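Local coordinates for putative ABC transporter (Thermobispora bispora, PDB 4PE6), which probably serves as the solute-binding component of an ABC transporter, possibly for carbohydrates or related sugar acids, at residues A43-Q48 and G54-V59; A271-E276 and L317-V322. All blocks are in the same frame, centred on the assembly; numbering follows the deposited sequence.

Interactions 1 and 2 lie on the same side of the chain's centre, with about 16 Å between their centres and about 5 Å between nearest atoms, so they are neighbours that do not touch. Residues 43-48 and 54-59 belong to a helix and the strand that follows it; residues 271-276 and 317-322 come from two helices far apart in sequence. Interaction 1 is a surface contact, built from a methyl on a tyrosine ring and a water bridge. Interaction 2 is partly buried and mainly ionic, centred on an aspartate-arginine pair. Helix 263-275 connects the two regions, since Val265 and Leu268 on it are touched by Ala43 of helix 31-49.

Interaction 1: residues A43-Q48 and G54-V59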
loop_
_atom_site.group_PDB
_atom_site.type_symbol
_atom_site.label_atom_id
_atom_site.label_comp_id
_atom_site.label_asym_id
_atom_site.label_seq_id
_atom_site.Cartn_x
_atom_site.Cartn_y
_atom_site.Cartn_z
ATOM N N ALA A 43 -11.918 -4.458 -11.985
ATOM C CA ALA A 43 -12.702 -3.249 -12.244
ATOM C C ALA A 43 -12.650 -2.826 -13.721
ATOM O O ALA A 43 -13.647 -2.364 -14.283
ATOM C CB ALA A 43 -12.236 -2.105 -11.366
ATOM N N ALA A 44 -11.479 -2.971 -14.333
ATOM C CA ALA A 44 -11.284 -2.587 -15.728
ATOM C C ALA A 44 -12.092 -3.475 -16.657
ATOM O O ALA A 44 -12.738 -2.987 -17.589
ATOM C CB ALA A 44 -9.816 -2.671 -16.091
ATOM N N LYS A 45 -12.012 -4.782 -16.402
ATOM C CA LYS A 45 -12.716 -5.791 -17.170
ATOM C C LYS A 45 -14.218 -5.498 -17.147
ATOM O O LYS A 45 -14.895 -5.568 -18.175
ATOM C CB LYS A 45 -12.409 -7.172 -16.573
ATOM C CG LYS A 45 -12.978 -8.359 -17.317
ATOM C CD LYS A 45 -12.544 -9.670 -16.662
ATOM C CE LYS A 45 -13.301 -10.861 -17.234
ATOM N NZ LYS A 45 -12.994 -11.143 -18.666
ATOM N N GLN A 46 -14.722 -5.129 -15.974
ATOM C CA GLN A 46 -16.131 -4.800 -15.834
ATOM C C GLN A 46 -16.437 -3.492 -16.571
ATOM O O GLN A 46 -17.441 -3.403 -17.281
ATOM C CB GLN A 46 -16.514 -4.744 -14.349
ATOM C CG GLN A 46 -17.962 -4.435 -14.041
ATOM C CD GLN A 46 -18.914 -5.415 -14.677
ATOM O OE1 GLN A 46 -18.824 -6.634 -14.468
ATOM N NE2 GLN A 46 -19.838 -4.890 -15.468
ATOM N N ALA A 47 -15.555 -2.496 -16.452
ATOM C CA ALA A 47 -15.736 -1.238 -17.176
ATOM C C ALA A 47 -15.765 -1.475 -18.695
ATOM O O ALA A 47 -16.531 -0.823 -19.427
ATOM C CB ALA A 47 -14.642 -0.248 -16.817
ATOM N N GLN A 48 -14.939 -2.414 -19.158
ATOM C CA GLN A 48 -14.875 -2.742 -20.581
ATOM C C GLN A 48 -16.192 -3.375 -21.032
ATOM O O GLN A 48 -16.758 -2.983 -22.061
ATOM C CB GLN A 48 -13.701 -3.675 -20.878
ATOM C CG GLN A 48 -13.453 -3.865 -22.375
ATOM C CD GLN A 48 -12.154 -4.587 -22.669
ATOM O OE1 GLN A 48 -11.175 -4.448 -21.947
ATOM N NE2 GLN A 48 -12.141 -5.367 -23.741
ATOM N N GLY A 54 -12.368 0.778 -23.713
ATOM C CA GLY A 54 -12.179 -0.170 -24.816
ATOM C C GLY A 54 -11.044 -1.144 -24.595
ATOM O O GLY A 54 -11.019 -2.220 -25.178
ATOM N N LYS A 55 -10.096 -0.766 -23.747
ATOM C CA LYS A 55 -8.874 -1.514 -23.586
ATOM C C LYS A 55 -8.176 -1.111 -22.289
ATOM O O LYS A 55 -8.257 0.049 -21.844
ATOM C CB LYS A 55 -7.951 -1.254 -24.776
ATOM C CG LYS A 55 -6.685 -2.097 -24.810
ATOM C CD LYS A 55 -5.821 -1.744 -26.011
ATOM C CE LYS A 55 -4.471 -2.431 -25.905
ATOM N NZ LYS A 55 -3.707 -2.358 -27.180
ATOM N N TYR A 56 -7.520 -2.089 -21.679
ATOM C CA TYR A 56 -6.678 -1.846 -20.512
ATOM C C TYR A 56 -5.431 -2.720 -20.590
ATOM O O TYR A 56 -5.461 -3.805 -21.178
ATOM C CB TYR A 56 -7.454 -2.096 -19.212
ATOM C CG TYR A 56 -7.749 -3.545 -18.884
ATOM C CD1 TYR A 56 -6.855 -4.314 -18.145
ATOM C CD2 TYR A 56 -8.946 -4.141 -19.288
ATOM C CE1 TYR A 56 -7.136 -5.646 -17.846
ATOM C CE2 TYR A 56 -9.234 -5.458 -18.982
ATOM C CZ TYR A 56 -8.330 -6.204 -18.262
ATOM O OH TYR A 56 -8.621 -7.523 -17.974
ATOM N N LYS A 57 -4.341 -2.225 -20.009
ATOM C CA LYS A 57 -3.086 -2.937 -19.948
ATOM C C LYS A 57 -2.357 -2.653 -18.629
ATOM O O LYS A 57 -2.282 -1.489 -18.184
ATOM C CB LYS A 57 -2.197 -2.531 -21.117
ATOM C CG LYS A 57 -1.052 -3.498 -21.391
ATOM C CD LYS A 57 -0.209 -3.012 -22.556
ATOM C CE LYS A 57 1.131 -3.706 -22.638
ATOM N NZ LYS A 57 0.957 -5.035 -23.260
ATOM N N VAL A 58 -1.835 -3.721 -18.027
ATOM C CA VAL A 58 -0.977 -3.655 -16.855
ATOM C C VAL A 58 0.463 -4.038 -17.187
ATOM O O VAL A 58 0.733 -5.094 -17.783
ATOM C CB VAL A 58 -1.496 -4.599 -15.757
ATOM C CG1 VAL A 58 -0.495 -4.709 -14.608
ATOM C CG2 VAL A 58 -2.836 -4.100 -15.258
ATOM N N VAL A 59 1.401 -3.194 -16.785
ATOM C CA VAL A 59 2.797 -3.569 -16.895
ATOM C C VAL A 59 3.503 -3.393 -15.564
ATOM O O VAL A 59 3.431 -2.319 -14.967
ATOM C CB VAL A 59 3.494 -2.786 -18.003
ATOM C CG1 VAL A 59 4.953 -3.188 -18.073
ATOM C CG2 VAL A 59 2.802 -3.054 -19.350
HETATM O O HOH W 1 -8.329 -4.877 -22.728
#
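The ring of Tyr56 carries Ala44 CB over one face and Gln48 OE1 at its edge, near the ring plane. Ala44 CB stands 3.8 Å from the centroid of the Tyr56 ring and 20° off the normal, a CH-pi contact displaced toward the rim: its nearest ring atoms are CG and CD2. Gln48 OE1 comes within 3.5 Å of Tyr56 CD2, with the amide plane steeply inclined to the ring. Lys45 adds a looser contact near the phenol end, where its CB is 4.1 Å from Tyr56 OH.

With CG between its backbone N and carbonyl carbon (chi1 72°), Tyr56 swings its ring across the helix, bringing one face over Ala44 CB. Gln48 extends toward the strand on a straight chain, its CD 3.6 Å from Gly54 O, in the loop that precedes the strand. One water ties the two elements together: it donates to Gln48 OE1 at 3.0 Å and accepts from Tyr56 N at 3.1 Å, giving that backbone N-H a partner.

The axes of helix 43-48 and strand 55-59 run antiparallel at 166°, 8.7 Å apart. This is the return half of a beta-alpha-beta crossover, strand 20-25, helix 31-49, strand 55-60, at an outer edge of the sheet in the periplasmic binding protein fold.

Interaction 2: residues A271-E276 and L317-V322; sequences ALDLLE and LFRQQV
Residues 271-275 form the last turn of helix 263-275, and Glu276 is the first residue to leave helical phi/psi; residues 317-322 lie within helix 315-327. The backbones stay well apart: the nearest CA atoms, those of Asp273 and Arg319, are 9.0 Å from each other, so the gap is spanned chiefly by the long chain of Arg319, met by the short carboxylate of Asp273.

Arg319, extended from CG to NE, takes the Asp273 carboxylate side-on. Its NH2 donates to Asp273 OD1 at 2.8 Å. Its NE donates to Asp273 OD2 at 3.0 Å; both bonds are nearly straight and arrive on the syn side. The two flat groups are only 21° apart. Each oxygen lies 4° from the guanidinium plane, which is evidence for a bidentate salt bridge that restrains rotation of both groups. Asp273 OD2 also sits at the edge of the Phe318 ring, 3.6 Å from Phe318 CE2. Phe318, with CG anti to its backbone N (chi1 167°), directs that ring toward helix 263-275, where it touches Trp269 and Ala270.

Glu276 OE1 makes a long ion pair with Arg319 NH2 at 3.9 Å, but its stronger partner is Arg278; Arg315 bridges to both Asp273 and Glu276. These acids probably offset the crowding of three arginines. A leucine in place of Arg319 would probably strip Asp273 OD2 of its NE bond and leave the carboxylate held mainly through OD1 by Arg315, freer to turn.

The arrangement is an interhelical salt-bridge network, fastening the C-terminal helix 315-327 to the end of helix 263-275 in the periplasmic binding protein fold.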
loop_
_atom_site.group_PDB
_atom_site.type_symbol
_atom_site.label_atom_id
_atom_site.label_comp_id
_atom_site.label_asym_id
_atom_site.label_seq_id
_atom_site.Cartn_x
_atom_site.Cartn_y
_atom_site.Cartn_z
ATOM N N ALA A 271 -9.313 8.686 -13.653
ATOM C CA ALA A 271 -8.927 8.810 -15.055
ATOM C C ALA A 271 -10.137 8.990 -15.967
ATOM O O ALA A 271 -10.107 9.832 -16.869
ATOM C CB ALA A 271 -8.083 7.619 -15.493
ATOM N N LEU A 272 -11.188 8.201 -15.747
ATOM C CA LEU A 272 -12.357 8.276 -16.587
ATOM C C LEU A 272 -13.055 9.633 -16.426
ATOM O O LEU A 272 -13.534 10.184 -17.400
ATOM C CB LEU A 272 -13.346 7.161 -16.278
ATOM C CG LEU A 272 -12.860 5.747 -16.577
ATOM C CD1 LEU A 272 -14.006 4.773 -16.327
ATOM C CD2 LEU A 272 -12.342 5.595 -17.987
ATOM N N ASP A 273 -13.058 10.177 -15.221
ATOM C CA ASP A 273 -13.662 11.503 -15.005
ATOM C C ASP A 273 -12.827 12.586 -15.690
ATOM O O ASP A 273 -13.366 13.520 -16.315
ATOM C CB ASP A 273 -13.873 11.782 -13.514
ATOM C CG ASP A 273 -15.208 11.193 -12.990
ATOM O OD1 ASP A 273 -15.973 10.634 -13.805
ATOM O OD2 ASP A 273 -15.509 11.295 -11.786
ATOM N N LEU A 274 -11.513 12.422 -15.611
ATOM C CA LEU A 274 -10.589 13.332 -16.267
ATOM C C LEU A 274 -10.826 13.319 -17.774
ATOM O O LEU A 274 -10.842 14.376 -18.426
ATOM C CB LEU A 274 -9.149 12.945 -15.932
ATOM C CG LEU A 274 -8.665 13.323 -14.521
ATOM C CD1 LEU A 274 -7.227 12.902 -14.347
ATOM C CD2 LEU A 274 -8.784 14.804 -14.237
ATOM N N LEU A 275 -11.025 12.123 -18.322
ATOM C CA LEU A 275 -11.183 11.957 -19.764
ATOM C C LEU A 275 -12.474 12.566 -20.307
ATOM O O LEU A 275 -12.546 12.899 -21.498
ATOM C CB LEU A 275 -11.110 10.471 -20.137
ATOM C CG LEU A 275 -9.694 9.897 -20.118
ATOM C CD1 LEU A 275 -9.734 8.371 -20.290
ATOM C CD2 LEU A 275 -8.822 10.555 -21.187
ATOM N N GLU A 276 -13.497 12.712 -19.467
ATOM C CA GLU A 276 -14.718 13.396 -19.890
ATOM C C GLU A 276 -14.786 14.863 -19.451
ATOM O O GLU A 276 -15.862 15.443 -19.356
ATOM C CB GLU A 276 -15.966 12.598 -19.469
ATOM C CG GLU A 276 -16.183 12.395 -17.979
ATOM C CD GLU A 276 -17.524 11.698 -17.691
ATOM O OE1 GLU A 276 -18.456 12.335 -17.125
ATOM O OE2 GLU A 276 -17.656 10.525 -18.083
ATOM N N LEU A 317 -18.963 6.001 -5.343
ATOM C CA LEU A 317 -18.233 6.176 -4.076
ATOM C C LEU A 317 -16.982 7.015 -4.289
ATOM O O LEU A 317 -16.658 7.857 -3.462
ATOM C CB LEU A 317 -17.874 4.835 -3.418
ATOM C CG LEU A 317 -19.052 4.080 -2.785
ATOM C CD1 LEU A 317 -18.602 2.704 -2.301
ATOM C CD2 LEU A 317 -19.686 4.867 -1.637
ATOM N N PHE A 318 -16.300 6.799 -5.412
ATOM C CA PHE A 318 -15.169 7.651 -5.786
ATOM C C PHE A 318 -15.556 9.134 -5.795
ATOM O O PHE A 318 -14.925 9.949 -5.128
ATOM C CB PHE A 318 -14.604 7.259 -7.151
ATOM C CG PHE A 318 -13.669 8.281 -7.716
ATOM C CD1 PHE A 318 -12.388 8.393 -7.228
ATOM C CD2 PHE A 318 -14.091 9.161 -8.705
ATOM C CE1 PHE A 318 -11.524 9.361 -7.710
ATOM C CE2 PHE A 318 -13.232 10.127 -9.194
ATOM C CZ PHE A 318 -11.944 10.220 -8.706
ATOM N N ARG A 319 -16.601 9.464 -6.553
ATOM C CA ARG A 319 -17.075 10.843 -6.668
ATOM C C ARG A 319 -17.466 11.447 -5.324
ATOM O O ARG A 319 -17.168 12.620 -5.060
ATOM C CB ARG A 319 -18.231 10.943 -7.671
ATOM C CG ARG A 319 -17.752 10.920 -9.115
ATOM C CD ARG A 319 -18.916 10.856 -10.081
ATOM N NE ARG A 319 -18.468 10.776 -11.467
ATOM C CZ ARG A 319 -19.281 10.592 -12.500
ATOM N NH1 ARG A 319 -20.584 10.461 -12.310
ATOM N NH2 ARG A 319 -18.789 10.542 -13.733
ATOM N N GLN A 320 -18.117 10.650 -4.475
ATOM C CA GLN A 320 -18.444 11.086 -3.115
ATOM C C GLN A 320 -17.207 11.512 -2.354
ATOM O O GLN A 320 -17.208 12.544 -1.692
ATOM C CB GLN A 320 -19.126 9.974 -2.317
ATOM C CG GLN A 320 -20.585 9.735 -2.647
ATOM C CD GLN A 320 -21.157 8.593 -1.816
ATOM O OE1 GLN A 320 -20.772 8.397 -0.652
ATOM N NE2 GLN A 320 -22.069 7.824 -2.409
ATOM N N GLN A 321 -16.159 10.692 -2.414
ATOM C CA GLN A 321 -14.913 11.004 -1.705
ATOM C C GLN A 321 -14.259 12.255 -2.264
ATOM O O GLN A 321 -13.741 13.066 -1.500
ATOM C CB GLN A 321 -13.918 9.828 -1.746
ATOM C CG GLN A 321 -12.532 10.147 -1.177
ATOM C CD GLN A 321 -12.473 10.189 0.346
ATOM O OE1 GLN A 321 -13.345 9.655 1.031
ATOM N NE2 GLN A 321 -11.419 10.810 0.882
ATOM N N VAL A 322 -14.293 12.411 -3.587
ATOM C CA VAL A 322 -13.777 13.628 -4.219
ATOM C C VAL A 322 -14.567 14.844 -3.719
ATOM O O VAL A 322 -13.985 15.875 -3.406
ATOM C CB VAL A 322 -13.809 13.539 -5.756
ATOM C CG1 VAL A 322 -13.402 14.858 -6.384
ATOM C CG2 VAL A 322 -12.876 12.430 -6.253
#